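Local structure of superoxide dismutase [Fe] (Aquifex pyrophilus, 1COJ) at residues N74-G77 with V78-H81; E6-D9 with H10-P13; A30-K33 with G34-K38; E63-E66 with L67-E71. The protein converts superoxide into hydrogen peroxide and dioxygen, using one iron ion in each subunit of a homotetramer. All coordinates share one frame; numbering follows the deposited sequence.

Interaction 1 of 4, residues N74-G77 with V78-H81. With FE (Fe (III) ion), chain B.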
ATOM      1  N   ASN A  74      -5.417  13.143   2.064  1.00  6.69           N
ATOM      2  CA  ASN A  74      -6.366  14.135   2.535  1.00  8.96           C
ATOM      3  C   ASN A  74      -7.131  14.869   1.443  1.00  9.15           C
ATOM      4  O   ASN A  74      -8.347  15.064   1.561  1.00  8.65           O
ATOM      5  CB  ASN A  74      -5.684  15.103   3.509  1.00  8.73           C
ATOM      6  CG  ASN A  74      -5.278  14.418   4.813  1.00 10.10           C
ATOM      7  OD1 ASN A  74      -4.113  14.090   5.023  1.00 12.97           O
ATOM      8  ND2 ASN A  74      -6.247  14.182   5.673  1.00  5.49           N
ATOM      9  N   TYR A  75      -6.454  15.219   0.353  1.00  8.46           N
ATOM     10  CA  TYR A  75      -7.133  15.919  -0.730  1.00  8.42           C
ATOM     11  C   TYR A  75      -8.189  15.023  -1.356  1.00  8.43           C
ATOM     12  O   TYR A  75      -9.296  15.477  -1.652  1.00  7.32           O
ATOM     13  CB  TYR A  75      -6.143  16.407  -1.788  1.00  8.47           C
ATOM     14  CG  TYR A  75      -6.777  17.303  -2.829  1.00  7.44           C
ATOM     15  CD1 TYR A  75      -7.441  18.477  -2.466  1.00  8.62           C
ATOM     16  CD2 TYR A  75      -6.729  16.968  -4.180  1.00  8.31           C
ATOM     17  CE1 TYR A  75      -8.046  19.295  -3.424  1.00  8.78           C
ATOM     18  CE2 TYR A  75      -7.328  17.776  -5.147  1.00  8.44           C
ATOM     19  CZ  TYR A  75      -7.985  18.936  -4.763  1.00  9.25           C
ATOM     20  OH  TYR A  75      -8.587  19.727  -5.717  1.00  9.57           O
ATOM     21  N   MET A  76      -7.850  13.752  -1.567  1.00  7.76           N
ATOM     22  CA  MET A  76      -8.811  12.815  -2.136  1.00  8.60           C
ATOM     23  C   MET A  76      -9.939  12.593  -1.138  1.00  9.81           C
ATOM     24  O   MET A  76     -11.095  12.424  -1.523  1.00  9.79           O
ATOM     25  CB  MET A  76      -8.144  11.492  -2.515  1.00  7.53           C
ATOM     26  CG  MET A  76      -7.350  11.557  -3.813  1.00  8.92           C
ATOM     27  SD  MET A  76      -8.386  11.848  -5.263  1.00 12.88           S
ATOM     28  CE  MET A  76      -8.318  13.644  -5.431  1.00  8.88           C
ATOM     29  N   GLY A  77      -9.592  12.612   0.147  1.00 10.86           N
ATOM     30  CA  GLY A  77     -10.589  12.459   1.191  1.00 10.71           C
ATOM     31  C   GLY A  77     -11.609  13.578   1.059  1.00 11.29           C
ATOM     32  O   GLY A  77     -12.808  13.333   1.138  1.00 11.43           O
ATOM     33  N   VAL A  78     -11.137  14.799   0.819  1.00 10.16           N
ATOM     34  CA  VAL A  78     -12.033  15.942   0.643  1.00 10.06           C
ATOM     35  C   VAL A  78     -12.900  15.788  -0.620  1.00 11.88           C
ATOM     36  O   VAL A  78     -14.133  15.736  -0.544  1.00 10.14           O
ATOM     37  CB  VAL A  78     -11.233  17.281   0.539  1.00  9.18           C
ATOM     38  CG1 VAL A  78     -12.159  18.448   0.202  1.00  7.19           C
ATOM     39  CG2 VAL A  78     -10.484  17.562   1.835  1.00  7.36           C
ATOM     40  N   VAL A  79     -12.239  15.690  -1.770  1.00 10.63           N
ATOM     41  CA  VAL A  79     -12.906  15.582  -3.062  1.00 10.32           C
ATOM     42  C   VAL A  79     -13.924  14.450  -3.164  1.00  8.92           C
ATOM     43  O   VAL A  79     -15.069  14.677  -3.566  1.00  9.38           O
ATOM     44  CB  VAL A  79     -11.869  15.456  -4.208  1.00 11.86           C
ATOM     45  CG1 VAL A  79     -12.569  15.166  -5.525  1.00 13.35           C
ATOM     46  CG2 VAL A  79     -11.060  16.744  -4.329  1.00 14.14           C
ATOM     47  N   LEU A  80     -13.512  13.241  -2.800  1.00  9.33           N
ATOM     48  CA  LEU A  80     -14.393  12.079  -2.869  1.00  8.55           C
ATOM     49  C   LEU A  80     -15.623  12.244  -1.983  1.00  9.36           C
ATOM     50  O   LEU A  80     -16.728  11.881  -2.384  1.00  7.46           O
ATOM     51  CB  LEU A  80     -13.618  10.803  -2.526  1.00 10.02           C
ATOM     52  CG  LEU A  80     -12.970  10.020  -3.683  1.00 13.00           C
ATOM     53  CD1 LEU A  80     -12.650  10.890  -4.881  1.00 15.89           C
ATOM     54  CD2 LEU A  80     -11.728   9.304  -3.177  1.00 12.41           C
ATOM     55  N   HIS A  81     -15.442  12.816  -0.794  1.00  9.33           N
ATOM     56  CA  HIS A  81     -16.575  13.033   0.100  1.00  9.62           C
ATOM     57  C   HIS A  81     -17.537  14.075  -0.457  1.00  9.86           C
ATOM     58  O   HIS A  81     -18.755  13.911  -0.360  1.00 12.47           O
ATOM     59  CB  HIS A  81     -16.115  13.410   1.510  1.00  6.29           C
ATOM     60  CG  HIS A  81     -15.727  12.227   2.343  1.00  9.37           C
ATOM     61  ND1 HIS A  81     -14.442  11.747   2.446  1.00  8.37           N
ATOM     62  CD2 HIS A  81     -16.496  11.370   3.059  1.00  9.99           C
ATOM     63  CE1 HIS A  81     -14.466  10.639   3.187  1.00 12.91           C
ATOM     64  NE2 HIS A  81     -15.691  10.369   3.583  1.00 13.98           N
TER
HETATM   65 FE    FE B 213     -16.084   8.377   4.341  0.55 20.15          FE
HETATM   66  O   HOH W   1     -14.441   7.560   3.544  1.00 13.62           O

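Interaction 2 of 4, residues E6-D9 with H10-P13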
ATOM      1  N   GLU A   6     -12.068  25.025   2.534  1.00 17.71           N
ATOM      2  CA  GLU A   6     -13.039  25.146   3.608  1.00 19.33           C
ATOM      3  C   GLU A   6     -14.153  24.178   3.258  1.00 16.34           C
ATOM      4  O   GLU A   6     -14.446  23.962   2.077  1.00 17.27           O
ATOM      5  CB  GLU A   6     -13.563  26.579   3.757  1.00 23.50           C
ATOM      6  CG  GLU A   6     -12.562  27.552   4.403  1.00 30.76           C
ATOM      7  CD  GLU A   6     -12.056  27.113   5.786  1.00 35.60           C
ATOM      8  OE1 GLU A   6     -10.967  27.582   6.186  1.00 38.41           O
ATOM      9  OE2 GLU A   6     -12.733  26.318   6.478  1.00 35.16           O
ATOM     10  N   PRO A   7     -14.751  23.537   4.274  1.00 15.15           N
ATOM     11  CA  PRO A   7     -15.830  22.581   4.021  1.00 14.83           C
ATOM     12  C   PRO A   7     -17.041  23.219   3.348  1.00 15.33           C
ATOM     13  O   PRO A   7     -17.275  24.424   3.477  1.00 14.50           O
ATOM     14  CB  PRO A   7     -16.155  22.057   5.423  1.00 13.55           C
ATOM     15  CG  PRO A   7     -15.813  23.207   6.307  1.00 16.41           C
ATOM     16  CD  PRO A   7     -14.516  23.696   5.721  1.00 14.96           C
ATOM     17  N   LYS A   8     -17.777  22.419   2.586  1.00 13.84           N
ATOM     18  CA  LYS A   8     -18.967  22.899   1.908  1.00 14.27           C
ATOM     19  C   LYS A   8     -20.179  22.380   2.664  1.00 15.40           C
ATOM     20  O   LYS A   8     -20.744  21.341   2.319  1.00 15.09           O
ATOM     21  CB  LYS A   8     -18.979  22.417   0.459  1.00 15.60           C
ATOM     22  CG  LYS A   8     -17.770  22.885  -0.324  1.00 17.33           C
ATOM     23  CD  LYS A   8     -17.861  22.499  -1.778  1.00 21.64           C
ATOM     24  CE  LYS A   8     -16.634  22.977  -2.523  1.00 24.10           C
ATOM     25  NZ  LYS A   8     -16.772  22.734  -3.979  1.00 34.33           N
ATOM     26  N   ASP A   9     -20.574  23.116   3.701  1.00 14.39           N
ATOM     27  CA  ASP A   9     -21.710  22.741   4.538  1.00 15.02           C
ATOM     28  C   ASP A   9     -23.007  22.523   3.783  1.00 15.02           C
ATOM     29  O   ASP A   9     -23.801  21.665   4.152  1.00 16.60           O
ATOM     30  CB  ASP A   9     -21.928  23.766   5.650  1.00 15.99           C
ATOM     31  CG  ASP A   9     -20.888  23.665   6.739  1.00 17.18           C
ATOM     32  OD1 ASP A   9     -20.963  22.726   7.558  1.00 19.71           O
ATOM     33  OD2 ASP A   9     -19.986  24.518   6.767  1.00 18.55           O
ATOM     34  N   HIS A  10     -23.196  23.249   2.688  1.00 13.67           N
ATOM     35  CA  HIS A  10     -24.413  23.121   1.901  1.00 15.12           C
ATOM     36  C   HIS A  10     -24.581  21.744   1.251  1.00 16.86           C
ATOM     37  O   HIS A  10     -25.630  21.449   0.683  1.00 17.92           O
ATOM     38  CB  HIS A  10     -24.475  24.216   0.830  1.00 16.11           C
ATOM     39  CG  HIS A  10     -23.537  24.009  -0.319  1.00 16.00           C
ATOM     40  ND1 HIS A  10     -22.274  24.552  -0.373  1.00 17.58           N
ATOM     41  CD2 HIS A  10     -23.700  23.336  -1.491  1.00 17.47           C
ATOM     42  CE1 HIS A  10     -21.699  24.233  -1.514  1.00 17.77           C
ATOM     43  NE2 HIS A  10     -22.541  23.496  -2.211  1.00 19.06           N
ATOM     44  N   LEU A  11     -23.539  20.923   1.324  1.00 15.03           N
ATOM     45  CA  LEU A  11     -23.550  19.580   0.744  1.00 15.84           C
ATOM     46  C   LEU A  11     -24.072  18.505   1.698  1.00 14.41           C
ATOM     47  O   LEU A  11     -24.293  17.368   1.284  1.00 15.74           O
ATOM     48  CB  LEU A  11     -22.128  19.208   0.308  1.00 16.68           C
ATOM     49  CG  LEU A  11     -21.744  19.169  -1.173  1.00 19.00           C
ATOM     50  CD1 LEU A  11     -22.443  20.242  -1.970  1.00 17.32           C
ATOM     51  CD2 LEU A  11     -20.233  19.288  -1.293  1.00 19.18           C
ATOM     52  N   LYS A  12     -24.239  18.851   2.972  1.00 12.89           N
ATOM     53  CA  LYS A  12     -24.700  17.894   3.980  1.00 13.50           C
ATOM     54  C   LYS A  12     -26.119  17.369   3.736  1.00 15.91           C
ATOM     55  O   LYS A  12     -27.089  18.133   3.766  1.00 17.16           O
ATOM     56  CB  LYS A  12     -24.616  18.522   5.369  1.00 12.47           C
ATOM     57  CG  LYS A  12     -24.805  17.544   6.508  1.00 13.01           C
ATOM     58  CD  LYS A  12     -24.669  18.271   7.827  1.00 17.41           C
ATOM     59  CE  LYS A  12     -24.850  17.338   9.003  1.00 18.56           C
ATOM     60  NZ  LYS A  12     -24.786  18.108  10.270  1.00 18.34           N
ATOM     61  N   PRO A  13     -26.258  16.051   3.510  1.00 17.00           N
ATOM     62  CA  PRO A  13     -27.549  15.402   3.261  1.00 18.75           C
ATOM     63  C   PRO A  13     -28.323  15.267   4.568  1.00 18.67           C
ATOM     64  O   PRO A  13     -27.729  15.213   5.649  1.00 17.20           O
ATOM     65  CB  PRO A  13     -27.151  14.013   2.741  1.00 17.34           C
ATOM     66  CG  PRO A  13     -25.701  14.142   2.373  1.00 19.41           C
ATOM     67  CD  PRO A  13     -25.168  15.068   3.415  1.00 18.93           C
TER

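Interaction 3 of 4, residues A30-K33 with G34-K38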
ATOM      1  N   ALA A  30     -17.161  15.054  11.396  1.00 11.29           N
ATOM      2  CA  ALA A  30     -15.865  14.631  11.910  1.00 11.91           C
ATOM      3  C   ALA A  30     -14.875  14.189  10.839  1.00 12.63           C
ATOM      4  O   ALA A  30     -13.782  14.747  10.729  1.00 13.85           O
ATOM      5  CB  ALA A  30     -16.035  13.536  12.957  1.00 10.26           C
ATOM      6  N   HIS A  31     -15.261  13.188  10.055  1.00 11.36           N
ATOM      7  CA  HIS A  31     -14.391  12.658   9.012  1.00 12.08           C
ATOM      8  C   HIS A  31     -14.113  13.616   7.874  1.00 11.20           C
ATOM      9  O   HIS A  31     -12.969  14.002   7.655  1.00 12.96           O
ATOM     10  CB  HIS A  31     -14.950  11.340   8.487  1.00 10.63           C
ATOM     11  CG  HIS A  31     -15.012  10.268   9.530  1.00 12.46           C
ATOM     12  ND1 HIS A  31     -13.873   9.730  10.096  1.00 11.05           N
ATOM     13  CD2 HIS A  31     -16.056   9.680  10.157  1.00 12.54           C
ATOM     14  CE1 HIS A  31     -14.217   8.857  11.029  1.00 12.95           C
ATOM     15  NE2 HIS A  31     -15.532   8.807  11.089  1.00 12.39           N
ATOM     16  N   TYR A  32     -15.158  14.010   7.156  1.00 11.25           N
ATOM     17  CA  TYR A  32     -15.004  14.932   6.037  1.00  9.74           C
ATOM     18  C   TYR A  32     -14.265  16.219   6.427  1.00  9.71           C
ATOM     19  O   TYR A  32     -13.259  16.584   5.808  1.00  8.49           O
ATOM     20  CB  TYR A  32     -16.379  15.246   5.439  1.00  8.46           C
ATOM     21  CG  TYR A  32     -16.421  16.471   4.553  1.00  9.14           C
ATOM     22  CD1 TYR A  32     -15.572  16.598   3.452  1.00  7.48           C
ATOM     23  CD2 TYR A  32     -17.302  17.516   4.828  1.00  7.42           C
ATOM     24  CE1 TYR A  32     -15.605  17.747   2.645  1.00  9.58           C
ATOM     25  CE2 TYR A  32     -17.344  18.657   4.038  1.00  9.30           C
ATOM     26  CZ  TYR A  32     -16.498  18.772   2.949  1.00 10.07           C
ATOM     27  OH  TYR A  32     -16.555  19.907   2.178  1.00  8.88           O
ATOM     28  N   LYS A  33     -14.744  16.886   7.469  1.00  8.75           N
ATOM     29  CA  LYS A  33     -14.120  18.119   7.911  1.00  8.87           C
ATOM     30  C   LYS A  33     -12.703  17.905   8.428  1.00  9.24           C
ATOM     31  O   LYS A  33     -11.867  18.812   8.358  1.00  8.48           O
ATOM     32  CB  LYS A  33     -15.005  18.822   8.940  1.00  9.93           C
ATOM     33  CG  LYS A  33     -16.323  19.284   8.337  1.00  9.75           C
ATOM     34  CD  LYS A  33     -17.105  20.189   9.266  1.00 12.27           C
ATOM     35  CE  LYS A  33     -18.341  20.723   8.561  1.00 13.20           C
ATOM     36  NZ  LYS A  33     -19.075  21.694   9.418  1.00 13.57           N
ATOM     37  N   GLY A  34     -12.417  16.685   8.880  1.00  9.69           N
ATOM     38  CA  GLY A  34     -11.090  16.359   9.373  1.00  9.18           C
ATOM     39  C   GLY A  34     -10.080  16.342   8.240  1.00 10.54           C
ATOM     40  O   GLY A  34      -8.928  16.753   8.418  1.00 10.48           O
ATOM     41  N   TYR A  35     -10.514  15.877   7.070  1.00 10.04           N
ATOM     42  CA  TYR A  35      -9.652  15.826   5.891  1.00  8.46           C
ATOM     43  C   TYR A  35      -9.353  17.239   5.410  1.00  9.68           C
ATOM     44  O   TYR A  35      -8.248  17.522   4.946  1.00  9.43           O
ATOM     45  CB  TYR A  35     -10.303  15.023   4.762  1.00  9.14           C
ATOM     46  CG  TYR A  35     -10.542  13.574   5.114  1.00  9.58           C
ATOM     47  CD1 TYR A  35      -9.511  12.782   5.617  1.00 11.15           C
ATOM     48  CD2 TYR A  35     -11.802  13.000   4.969  1.00  9.87           C
ATOM     49  CE1 TYR A  35      -9.730  11.450   5.975  1.00 11.16           C
ATOM     50  CE2 TYR A  35     -12.032  11.668   5.324  1.00 12.19           C
ATOM     51  CZ  TYR A  35     -10.990  10.901   5.824  1.00 12.67           C
ATOM     52  OH  TYR A  35     -11.196   9.577   6.153  1.00 16.36           O
ATOM     53  N   VAL A  36     -10.343  18.123   5.514  1.00  9.60           N
ATOM     54  CA  VAL A  36     -10.172  19.514   5.104  1.00 10.31           C
ATOM     55  C   VAL A  36      -9.129  20.184   6.004  1.00 11.32           C
ATOM     56  O   VAL A  36      -8.190  20.827   5.519  1.00 12.09           O
ATOM     57  CB  VAL A  36     -11.520  20.295   5.165  1.00  9.98           C
ATOM     58  CG1 VAL A  36     -11.293  21.783   4.892  1.00  8.42           C
ATOM     59  CG2 VAL A  36     -12.508  19.717   4.150  1.00  8.62           C
ATOM     60  N   ALA A  37      -9.266  19.972   7.310  1.00 10.50           N
ATOM     61  CA  ALA A  37      -8.347  20.551   8.282  1.00 12.54           C
ATOM     62  C   ALA A  37      -6.910  20.072   8.075  1.00 12.07           C
ATOM     63  O   ALA A  37      -5.972  20.873   8.090  1.00 12.31           O
ATOM     64  CB  ALA A  37      -8.813  20.231   9.694  1.00 10.89           C
ATOM     65  N   LYS A  38      -6.733  18.771   7.888  1.00 11.21           N
ATOM     66  CA  LYS A  38      -5.402  18.216   7.689  1.00 10.56           C
ATOM     67  C   LYS A  38      -4.768  18.630   6.367  1.00 10.66           C
ATOM     68  O   LYS A  38      -3.556  18.862   6.302  1.00 10.47           O
ATOM     69  CB  LYS A  38      -5.422  16.698   7.849  1.00 10.32           C
ATOM     70  CG  LYS A  38      -5.378  16.265   9.299  1.00 12.74           C
ATOM     71  CD  LYS A  38      -4.096  16.745   9.956  1.00 11.81           C
ATOM     72  CE  LYS A  38      -4.064  16.381  11.418  1.00 13.36           C
ATOM     73  NZ  LYS A  38      -2.733  16.687  11.991  1.00 13.36           N
TER

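Interaction 4 of 4, residues E63-E66 with L67-E71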
ATOM      1  N   GLU A  63      10.935  15.119   5.025  1.00  9.85           N
ATOM      2  CA  GLU A  63       9.728  15.865   5.369  1.00 10.32           C
ATOM      3  C   GLU A  63       8.898  16.140   4.122  1.00 10.66           C
ATOM      4  O   GLU A  63       7.677  15.963   4.131  1.00  7.74           O
ATOM      5  CB  GLU A  63      10.065  17.177   6.080  1.00 11.24           C
ATOM      6  CG  GLU A  63      10.354  17.026   7.576  1.00 15.09           C
ATOM      7  CD  GLU A  63      11.692  16.368   7.864  1.00 17.32           C
ATOM      8  OE1 GLU A  63      11.737  15.424   8.676  1.00 17.54           O
ATOM      9  OE2 GLU A  63      12.709  16.808   7.291  1.00 22.57           O
ATOM     10  N   TYR A  64       9.566  16.519   3.036  1.00 10.29           N
ATOM     11  CA  TYR A  64       8.880  16.804   1.782  1.00 10.33           C
ATOM     12  C   TYR A  64       8.065  15.605   1.292  1.00  9.45           C
ATOM     13  O   TYR A  64       6.895  15.745   0.919  1.00  8.17           O
ATOM     14  CB  TYR A  64       9.886  17.218   0.707  1.00  9.79           C
ATOM     15  CG  TYR A  64       9.256  17.449  -0.646  1.00  8.89           C
ATOM     16  CD1 TYR A  64       8.479  18.580  -0.890  1.00  9.43           C
ATOM     17  CD2 TYR A  64       9.419  16.526  -1.676  1.00 10.65           C
ATOM     18  CE1 TYR A  64       7.876  18.781  -2.127  1.00 10.65           C
ATOM     19  CE2 TYR A  64       8.819  16.721  -2.918  1.00  9.79           C
ATOM     20  CZ  TYR A  64       8.048  17.844  -3.136  1.00 10.07           C
ATOM     21  OH  TYR A  64       7.417  18.002  -4.348  1.00 13.49           O
ATOM     22  N   ARG A  65       8.694  14.432   1.288  1.00  8.25           N
ATOM     23  CA  ARG A  65       8.035  13.215   0.840  1.00  8.04           C
ATOM     24  C   ARG A  65       6.769  12.895   1.628  1.00  8.92           C
ATOM     25  O   ARG A  65       5.698  12.718   1.045  1.00  8.46           O
ATOM     26  CB  ARG A  65       8.979  12.012   0.927  1.00  7.21           C
ATOM     27  CG  ARG A  65       8.276  10.699   0.623  1.00  6.77           C
ATOM     28  CD  ARG A  65       9.130   9.474   0.916  1.00  7.40           C
ATOM     29  NE  ARG A  65       8.283   8.312   1.161  1.00  8.78           N
ATOM     30  CZ  ARG A  65       7.663   7.612   0.215  1.00  7.26           C
ATOM     31  NH1 ARG A  65       7.806   7.930  -1.065  1.00  5.06           N
ATOM     32  NH2 ARG A  65       6.820   6.654   0.563  1.00  6.31           N
ATOM     33  N   GLU A  66       6.895  12.833   2.951  1.00  8.07           N
ATOM     34  CA  GLU A  66       5.768  12.482   3.816  1.00  8.39           C
ATOM     35  C   GLU A  66       4.584  13.425   3.639  1.00  8.49           C
ATOM     36  O   GLU A  66       3.430  12.981   3.616  1.00  7.13           O
ATOM     37  CB  GLU A  66       6.195  12.425   5.286  1.00  6.89           C
ATOM     38  CG  GLU A  66       7.537  11.739   5.546  1.00  6.50           C
ATOM     39  CD  GLU A  66       7.715  10.414   4.815  1.00 10.53           C
ATOM     40  OE1 GLU A  66       8.819  10.189   4.274  1.00  8.10           O
ATOM     41  OE2 GLU A  66       6.776   9.591   4.782  1.00  8.81           O
ATOM     42  N   LEU A  67       4.873  14.715   3.486  1.00  7.55           N
ATOM     43  CA  LEU A  67       3.834  15.722   3.281  1.00  8.83           C
ATOM     44  C   LEU A  67       3.111  15.486   1.951  1.00  8.86           C
ATOM     45  O   LEU A  67       1.882  15.586   1.878  1.00  6.72           O
ATOM     46  CB  LEU A  67       4.441  17.129   3.310  1.00  8.29           C
ATOM     47  CG  LEU A  67       4.789  17.686   4.695  1.00 10.49           C
ATOM     48  CD1 LEU A  67       5.765  18.851   4.596  1.00  8.45           C
ATOM     49  CD2 LEU A  67       3.507  18.114   5.395  1.00  9.87           C
ATOM     50  N   LYS A  68       3.868  15.157   0.907  1.00  5.91           N
ATOM     51  CA  LYS A  68       3.276  14.907  -0.400  1.00  7.44           C
ATOM     52  C   LYS A  68       2.445  13.623  -0.401  1.00  7.75           C
ATOM     53  O   LYS A  68       1.424  13.541  -1.093  1.00  9.51           O
ATOM     54  CB  LYS A  68       4.356  14.848  -1.478  1.00  6.66           C
ATOM     55  CG  LYS A  68       5.079  16.168  -1.716  1.00  8.18           C
ATOM     56  CD  LYS A  68       4.140  17.248  -2.245  1.00  8.07           C
ATOM     57  CE  LYS A  68       3.584  16.891  -3.621  1.00  9.60           C
ATOM     58  NZ  LYS A  68       2.738  17.973  -4.185  1.00  9.84           N
ATOM     59  N   VAL A  69       2.889  12.627   0.360  1.00  7.35           N
ATOM     60  CA  VAL A  69       2.173  11.359   0.454  1.00  6.36           C
ATOM     61  C   VAL A  69       0.799  11.603   1.075  1.00  7.37           C
ATOM     62  O   VAL A  69      -0.227  11.279   0.476  1.00  7.65           O
ATOM     63  CB  VAL A  69       2.939  10.318   1.313  1.00  8.80           C
ATOM     64  CG1 VAL A  69       2.060   9.106   1.581  1.00  8.07           C
ATOM     65  CG2 VAL A  69       4.214   9.875   0.608  1.00  9.51           C
ATOM     66  N   GLU A  70       0.773  12.238   2.241  1.00  6.34           N
ATOM     67  CA  GLU A  70      -0.496  12.491   2.909  1.00  9.05           C
ATOM     68  C   GLU A  70      -1.338  13.566   2.236  1.00  8.86           C
ATOM     69  O   GLU A  70      -2.548  13.649   2.461  1.00 10.21           O
ATOM     70  CB  GLU A  70      -0.287  12.787   4.399  1.00  8.16           C
ATOM     71  CG  GLU A  70       0.569  11.748   5.140  1.00 10.16           C
ATOM     72  CD  GLU A  70      -0.008  10.328   5.129  1.00  8.67           C
ATOM     73  OE1 GLU A  70       0.628   9.439   5.727  1.00 11.09           O
ATOM     74  OE2 GLU A  70      -1.082  10.085   4.539  1.00 10.23           O
ATOM     75  N   GLU A  71      -0.718  14.375   1.384  1.00  7.95           N
ATOM     76  CA  GLU A  71      -1.466  15.395   0.673  1.00  6.42           C
ATOM     77  C   GLU A  71      -2.491  14.702  -0.217  1.00  7.80           C
ATOM     78  O   GLU A  71      -3.635  15.151  -0.312  1.00  8.33           O
ATOM     79  CB  GLU A  71      -0.550  16.263  -0.186  1.00  8.53           C
ATOM     80  CG  GLU A  71      -1.288  17.395  -0.905  1.00 10.42           C
ATOM     81  CD  GLU A  71      -0.378  18.205  -1.809  1.00 15.30           C
ATOM     82  OE1 GLU A  71       0.482  17.594  -2.473  1.00 15.94           O
ATOM     83  OE2 GLU A  71      -0.519  19.445  -1.858  1.00 16.85           O
TER

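Interaction 1 of 4, residues N74-G77 with V78-H81
The imidazole of His81 turns one edge back to the preceding helical turn, where its ND1 donates to Gly77 O at 2.6 Å. The oxygen lies only 1° out of the ring plane, while the amide N of His81 reaches the same carbonyl more weakly. With ND1 spent in this way, NE2 on the far side of the ring binds iron at 2.2 Å, so that this backbone acceptor probably helps fix the rotation of the ring. Such a second-shell carbonyl is a compact example of a helix orienting a metal ligand through its main chain. The helix is 63-86, the second arm of the alpha-hairpin domain of iron/manganese superoxide dismutases. His27, Asp163 and His167 complete the protein ligands, and a water sits 2.0 Å from the iron. Val79 reaches back one turn and places CG2 over a face of the Tyr75 ring in a CH-pi contact, 4.0 Å from the centroid and displaced toward the CZ side. Tyr75 has its CG anti to the backbone N (chi1 -172°), beside the carbonyl carbon, on the side from which Val79 approaches. Its OH makes a weak hydrogen bond to Asp134 of the second subunit. A serine in place of Tyr75 would probably leave Val79 CG2 without its aromatic face and open a gap toward Phe136 of that subunit. Met76, bent at chi2 and chi3, runs alongside Val79 and brings CE to 4.2 Å from Val79 CB, and its CB meets Leu80 CD2 at 4.3 Å.

Interaction 2 of 4, residues E6-D9 with H10-P13
Lys8 O accepts the amide of Leu11 N at 3.0 Å and Asp9 O accepts that of Lys12 N at 3.1 Å, two successive i to i+3 bonds that wind the chain into a short 3-10 turn. Against this backbone the side chains converge on Lys8 CB, which is touched by two residues of the turn. Leu11 brings CD2 to 3.8 Å from Lys8 CB and also approaches Lys8 CD at 4.0 Å, the two chains lying alongside each other and pointing the same way. His10 comes to the same carbon with its imidazole, CE1 lying 3.8 Å from Lys8 CB. The ring can fold back like this because its CG stands between the backbone N and the carbonyl carbon (chi1 74°). The turn belongs to the N-terminal segment that precedes helix 21-47 and packs on it, and it shows how a single turn can be joined by polar bonds to the helix that follows it. Lys8 N is hydrogen-bonded to Tyr32 OH, and Asp9 OD1 forms a salt bridge with Lys33 NZ, both partners on that helix. Lys12 sends its extended chain to the same helix, to salt bridges with Glu25 and Glu29, and its NZ stays 6.6 Å from Asp9 OD1. The two opposite charges therefore serve separate partners rather than each other. On the subunit boundary, His10 NE2 is hydrogen-bonded to Lys212 O of the second subunit, whose Ile211 packs on Lys8.

Interaction 3 of 4, residues A30-K33 with G34-K38
His31 O is gripped by two amides of the following turn: Tyr35 N binds it at 3.1 Å, while Gly34 N, 3.0 Å away, makes only a weak, bent bond. The Tyr35 ring also lies against this oxygen with one face, CD2 coming to 3.1 Å from His31 O. Tyr35 has its CG beside the backbone N (chi1 -63°), which tips the ring back over the preceding turn. Gly34 N divides itself further, with a second weak bond to Ala30 O; such shared donors accompany the wider pi-type turn at 30-32 in helix 21-47, the first arm of the alpha-hairpin domain. On another side of the helix, Val36 CG2 meets Tyr32 CE1 at 4.0 Å, and Tyr32 OH goes on to a hydrogen bond with Glu82. Outside these turns, the Tyr35 ring meets that of the iron ligand His81, and its OH is hydrogen-bonded to His148 NE2. A leucine in place of Tyr35 would probably leave His148 without this partner and His81 without the ring beside it. His31 stacks on the iron ligand His167 and is hydrogen-bonded through NE2 to Tyr170 OH of the fourth subunit. Distorted helical bonding is thus combined here with aromatic packing on two iron ligands, consistent with a second shell that helps position them.

Interaction 4 of 4, residues E63-E66 with L67-E71
The first turns of helix 63-86, second arm of the alpha-hairpin domain, carry two i to i+4 pairs in which an aliphatic carbon covers a flat group. Lys68 CG lies over one face of the Tyr64 ring, a CH-pi contact 3.9 Å from the centroid and offset toward the rim. Tyr64 OH is hydrogen-bonded to Glu117 of the second subunit. In the other pair Val69 CG2 sits over the centre of one face of the Arg65 guanidinium, 4.1 Å from Arg65 CZ. That leaves the N-H groups in the guanidinium plane for other partners: Arg65 NH2 forms a salt bridge with Asp146 and NH1 a hydrogen bond with Ala124 O, both of the second subunit, while NE pairs with Glu70 of the third. The helix thus illustrates how intrahelical packing can hold side chains that serve an assembly. Beneath, regular backbone bonds run from Leu67 N to Glu63 O and from Glu70 N to Glu66 O, each 3.1 Å. Lys68, bent at chi2 and chi3, swings its amine past the tyrosine, where NZ meets the syn lone pair of Glu71 OE1 at 2.9 Å.

Along the chain the order is interaction 2, 3, 4, then 1, all within the alpha-hairpin domain. Interaction 3 lies on helix 21-47; interactions 4 and 1 follow each other on helix 63-86, their centres about 16 Å apart. Interactions 1 and 3 sit side by side, centres about 9 Å apart, with Val78 packing on Val36 where the two arms meet and His81 meeting Tyr35 closer to the iron. Interaction 2 touches interaction 3, about 12 Å between centres, so the N-terminal segment is tied to the first arm. Interaction 4 lies toward the other end of the hairpin, its centre about 27 Å from that of interaction 2, where it too meets other subunits. The hairpin thus joins a metal site to tetramer interfaces.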